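Local coordinates for alpha-L-rhamnosidase (Streptomyces avermitilis, PDB 3W5M), which hydrolyses terminal non-reducing alpha-L-rhamnose residues from plant flavonoid glycosides and gum arabic, and carries a calcium-dependent rhamnose-binding module, at residues 478-489 with 584-595. Numbering follows the deposited sequence.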
loop_
_atom_site.group_PDB
_atom_site.type_symbol
_atom_site.label_atom_id
_atom_site.label_comp_id
_atom_site.label_asym_id
_atom_site.label_seq_id
_atom_site.Cartn_x
_atom_site.Cartn_y
_atom_site.Cartn_z
ATOM N N GLY A 478 -2.004 -10.983 2.305
ATOM C CA GLY A 478 -3.326 -11.106 1.652
ATOM C C GLY A 478 -3.382 -10.273 0.403
ATOM O O GLY A 478 -3.100 -9.089 0.449
ATOM N N PRO A 479 -3.761 -10.886 -0.728
ATOM C CA PRO A 479 -3.960 -10.179 -1.971
ATOM C C PRO A 479 -4.908 -9.000 -1.775
ATOM O O PRO A 479 -5.793 -9.039 -0.916
ATOM C CB PRO A 479 -4.632 -11.236 -2.841
ATOM C CG PRO A 479 -4.037 -12.530 -2.362
ATOM C CD PRO A 479 -4.025 -12.336 -0.867
ATOM N N VAL A 480 -4.680 -7.926 -2.504
ATOM C CA VAL A 480 -5.556 -6.772 -2.434
ATOM C C VAL A 480 -6.905 -7.209 -3.025
ATOM O O VAL A 480 -6.935 -7.823 -4.086
ATOM C CB VAL A 480 -4.976 -5.619 -3.276
ATOM C CG1 VAL A 480 -5.998 -4.490 -3.460
ATOM C CG2 VAL A 480 -3.695 -5.070 -2.619
ATOM N N ARG A 481 -7.995 -6.927 -2.307
ATOM C CA ARG A 481 -9.337 -7.265 -2.830
ATOM C C ARG A 481 -10.287 -6.141 -2.471
ATOM O O ARG A 481 -9.981 -5.340 -1.603
ATOM C CB ARG A 481 -9.868 -8.604 -2.254
ATOM C CG ARG A 481 -9.000 -9.809 -2.627
ATOM C CD ARG A 481 -9.487 -11.068 -1.931
ATOM N NE ARG A 481 -8.583 -12.128 -2.319
ATOM C CZ ARG A 481 -8.317 -13.202 -1.608
ATOM N NH1 ARG A 481 -8.905 -13.409 -0.439
ATOM N NH2 ARG A 481 -7.448 -14.068 -2.090
ATOM N N ILE A 482 -11.417 -6.044 -3.184
ATOM C CA ILE A 482 -12.465 -5.068 -2.815
ATOM C C ILE A 482 -13.098 -5.547 -1.523
ATOM O O ILE A 482 -13.535 -6.708 -1.422
ATOM C CB ILE A 482 -13.520 -4.938 -3.942
ATOM C CG1 ILE A 482 -12.837 -4.382 -5.197
ATOM C CG2 ILE A 482 -14.729 -4.082 -3.504
ATOM C CD1 ILE A 482 -13.672 -4.505 -6.445
ATOM N N ALA A 483 -13.105 -4.687 -0.509
ATOM C CA ALA A 483 -13.620 -5.083 0.798
ATOM C C ALA A 483 -15.019 -4.529 0.996
ATOM O O ALA A 483 -15.789 -5.058 1.798
ATOM C CB ALA A 483 -12.701 -4.574 1.894
ATOM N N LYS A 484 -15.328 -3.437 0.305
ATOM C CA LYS A 484 -16.667 -2.798 0.400
ATOM C C LYS A 484 -16.854 -1.738 -0.657
ATOM O O LYS A 484 -15.885 -1.283 -1.276
ATOM C CB LYS A 484 -16.974 -2.230 1.789
ATOM C CG LYS A 484 -15.971 -1.263 2.351
ATOM C CD LYS A 484 -16.433 -0.799 3.730
ATOM C CE LYS A 484 -17.395 0.359 3.613
ATOM N NZ LYS A 484 -18.517 0.195 4.569
ATOM N N GLU A 485 -18.123 -1.393 -0.893
ATOM C CA GLU A 485 -18.477 -0.353 -1.846
ATOM C C GLU A 485 -19.048 0.847 -1.079
ATOM O O GLU A 485 -19.687 0.653 -0.043
ATOM C CB GLU A 485 -19.481 -0.895 -2.862
ATOM C CG GLU A 485 -18.881 -1.971 -3.758
ATOM C CD GLU A 485 -19.796 -2.398 -4.899
ATOM O OE1 GLU A 485 -21.011 -2.057 -4.885
ATOM O OE2 GLU A 485 -19.297 -3.081 -5.821
ATOM N N LEU A 486 -18.780 2.060 -1.559
ATOM C CA LEU A 486 -19.331 3.290 -0.990
ATOM C C LEU A 486 -20.152 4.016 -2.039
ATOM O O LEU A 486 -19.586 4.645 -2.926
ATOM C CB LEU A 486 -18.213 4.227 -0.488
ATOM C CG LEU A 486 -17.347 3.799 0.712
ATOM C CD1 LEU A 486 -16.228 4.795 0.981
ATOM C CD2 LEU A 486 -18.195 3.600 1.971
ATOM N N PRO A 487 -21.495 3.955 -1.940
ATOM C CA PRO A 487 -22.294 4.675 -2.953
ATOM C C PRO A 487 -22.100 6.173 -2.764
ATOM O O PRO A 487 -21.854 6.609 -1.655
ATOM C CB PRO A 487 -23.747 4.283 -2.618
ATOM C CG PRO A 487 -23.656 3.091 -1.731
ATOM C CD PRO A 487 -22.337 3.190 -1.002
ATOM N N ALA A 488 -22.185 6.958 -3.828
ATOM C CA ALA A 488 -22.102 8.401 -3.707
ATOM C C ALA A 488 -23.264 8.854 -2.824
ATOM O O ALA A 488 -24.362 8.308 -2.928
ATOM C CB ALA A 488 -22.172 9.047 -5.063
ATOM N N ARG A 489 -23.001 9.805 -1.931
ATOM C CA ARG A 489 -23.981 10.234 -0.940
ATOM C C ARG A 489 -24.711 11.481 -1.399
ATOM O O ARG A 489 -25.806 11.769 -0.916
ATOM C CB ARG A 489 -23.293 10.500 0.397
ATOM C CG ARG A 489 -22.691 9.258 1.024
ATOM C CD ARG A 489 -22.002 9.574 2.346
ATOM N NE ARG A 489 -22.890 9.789 3.505
ATOM C CZ ARG A 489 -24.071 9.196 3.726
ATOM N NH1 ARG A 489 -24.582 8.304 2.873
ATOM N NH2 ARG A 489 -24.749 9.503 4.823
ATOM N N THR A 584 -26.645 9.862 -7.928
ATOM C CA THR A 584 -25.811 9.173 -6.947
ATOM C C THR A 584 -25.485 7.747 -7.403
ATOM O O THR A 584 -24.459 7.189 -6.998
ATOM C CB THR A 584 -26.428 9.149 -5.530
ATOM O OG1 THR A 584 -27.649 8.392 -5.535
ATOM C CG2 THR A 584 -26.682 10.561 -5.005
ATOM N N THR A 585 -26.338 7.155 -8.239
ATOM C CA THR A 585 -26.087 5.791 -8.679
ATOM C C THR A 585 -24.997 5.728 -9.763
ATOM O O THR A 585 -24.505 4.648 -10.057
ATOM C CB THR A 585 -27.353 5.055 -9.189
ATOM O OG1 THR A 585 -27.935 5.806 -10.250
ATOM C CG2 THR A 585 -28.374 4.807 -8.072
ATOM N N SER A 586 -24.607 6.865 -10.329
ATOM C CA SER A 586 -23.639 6.867 -11.438
ATOM C C SER A 586 -22.214 6.476 -11.020
ATOM O O SER A 586 -21.425 6.043 -11.857
ATOM C CB SER A 586 -23.567 8.237 -12.082
ATOM O OG SER A 586 -24.871 8.610 -12.521
ATOM N N VAL A 587 -21.891 6.707 -9.753
ATOM C CA VAL A 587 -20.522 6.517 -9.237
ATOM C C VAL A 587 -20.580 5.812 -7.871
ATOM O O VAL A 587 -21.276 6.252 -6.949
ATOM C CB VAL A 587 -19.756 7.868 -9.146
ATOM C CG1 VAL A 587 -18.380 7.698 -8.505
ATOM C CG2 VAL A 587 -19.589 8.506 -10.516
ATOM N N THR A 588 -19.837 4.713 -7.735
ATOM C CA THR A 588 -19.777 3.972 -6.466
ATOM C C THR A 588 -18.305 3.702 -6.215
ATOM O O THR A 588 -17.638 3.204 -7.105
ATOM C CB THR A 588 -20.550 2.659 -6.585
ATOM O OG1 THR A 588 -21.914 2.950 -6.984
ATOM C CG2 THR A 588 -20.556 1.900 -5.268
ATOM N N GLY A 589 -17.803 4.031 -5.029
ATOM C CA GLY A 589 -16.406 3.715 -4.729
ATOM C C GLY A 589 -16.219 2.250 -4.402
ATOM O O GLY A 589 -17.069 1.631 -3.732
ATOM N N ARG A 590 -15.099 1.666 -4.862
ATOM C CA ARG A 590 -14.792 0.277 -4.531
ATOM C C ARG A 590 -13.529 0.328 -3.691
ATOM O O ARG A 590 -12.470 0.655 -4.199
ATOM C CB ARG A 590 -14.596 -0.563 -5.790
ATOM C CG ARG A 590 -15.859 -0.579 -6.659
ATOM C CD ARG A 590 -15.645 -1.342 -7.966
ATOM N NE ARG A 590 -14.540 -0.763 -8.713
ATOM C CZ ARG A 590 -13.668 -1.437 -9.474
ATOM N NH1 ARG A 590 -13.751 -2.764 -9.644
ATOM N NH2 ARG A 590 -12.696 -0.754 -10.088
ATOM N N VAL A 591 -13.686 0.078 -2.401
ATOM C CA VAL A 591 -12.591 0.194 -1.416
ATOM C C VAL A 591 -11.707 -1.061 -1.514
ATOM O O VAL A 591 -12.204 -2.172 -1.310
ATOM C CB VAL A 591 -13.182 0.293 -0.004
ATOM C CG1 VAL A 591 -12.090 0.335 1.074
ATOM C CG2 VAL A 591 -14.074 1.537 0.103
ATOM N N MET A 592 -10.416 -0.868 -1.814
ATOM C CA MET A 592 -9.468 -1.960 -2.008
ATOM C C MET A 592 -8.335 -1.913 -1.013
ATOM O O MET A 592 -7.782 -0.851 -0.798
ATOM C CB MET A 592 -8.837 -1.846 -3.384
ATOM C CG MET A 592 -9.823 -2.133 -4.485
ATOM S SD MET A 592 -9.088 -1.812 -6.109
ATOM C CE MET A 592 -10.602 -1.866 -7.091
ATOM N N HIS A 593 -7.989 -3.071 -0.445
ATOM C CA HIS A 593 -6.811 -3.188 0.447
ATOM C C HIS A 593 -6.461 -4.645 0.632
ATOM O O HIS A 593 -7.144 -5.539 0.107
ATOM C CB HIS A 593 -7.035 -2.489 1.822
ATOM C CG HIS A 593 -8.297 -2.874 2.530
ATOM N ND1 HIS A 593 -8.445 -4.067 3.209
ATOM C CD2 HIS A 593 -9.448 -2.179 2.735
ATOM C CE1 HIS A 593 -9.649 -4.109 3.761
ATOM N NE2 HIS A 593 -10.271 -2.971 3.497
ATOM N N THR A 594 -5.360 -4.899 1.339
ATOM C CA THR A 594 -5.020 -6.269 1.685
ATOM C C THR A 594 -6.192 -7.057 2.311
ATOM O O THR A 594 -6.960 -6.528 3.134
ATOM C CB THR A 594 -3.760 -6.323 2.572
ATOM O OG1 THR A 594 -3.345 -7.695 2.715
ATOM C CG2 THR A 594 -4.004 -5.725 3.926
ATOM N N SER A 595 -6.332 -8.326 1.917
ATOM C CA SER A 595 -7.439 -9.150 2.397
ATOM C C SER A 595 -7.060 -9.688 3.747
ATOM O O SER A 595 -6.550 -10.806 3.865
ATOM C CB SER A 595 -7.779 -10.275 1.397
ATOM O OG SER A 595 -6.585 -10.918 0.880
HETATM O O HOH W 1 -2.153 -9.361 4.612
HETATM O O HOH W 2 -23.712 4.851 -5.911
#
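Val480 to Pro487 and Val587 to Thr594 run as antiparallel strands, twisted to 140° between their directions and joined by backbone bonds such as Arg481 N to His593 O at 2.9 Å. A beta bulge interrupts the ladder. Ala483 N donates to Val591 O, but Val591 N returns its bond to Lys484 O, so Ala483 and Lys484 together face Val591. At one end, Pro479 O accepts two bonds from Ser595. Ser595 OG lies between its own backbone N and carbonyl carbon (chi1 44°) and reaches the Pro479 O lone pair, in the carbonyl plane, at 2.7 Å. Ser595 N comes from above that plane. Thr594 OG1 donates to Gly478 O at 2.7 Å, and a water bridges this hydroxyl to Gly478 N. Ser595 OG lies over one face of the extended Arg481 chain's guanidinium, toward the rim. Arg481 NE forms a salt bridge with Asp341. Shortening Arg481 to an alanine would probably leave Asp341 without this charged mate and take the cover off Ser595 OG. At the bulge, Ala483 CB sits 3.3 Å from His593 NE2. The other ring nitrogen, His593 ND1, bonds to Thr594 O, which helps fix the ring's rotation. Ile482 and Met592 lie side by side, with CG1 of Ile482 3.8 Å from CG of Met592. The Met592 CE methyl rests over one Arg590 guanidinium face, toward its rim, while Arg590 NH2 bonds to Pro563 O. On the other side of the sheet, Leu486 CD1 meets Val591 CG2 at 4.0 Å. Both are inner strands of a large mixed beta sheet: strand 498-503 flanks 480-493, and strand 510-515 flanks 587-594. Glu485 reaches across 587-594 to form a salt bridge with Arg512 of strand 510-515. Lys484, Leu486 and Val591 pack on Trp618 of helix 607-622, joining this sheet to the helical glycosidase domain.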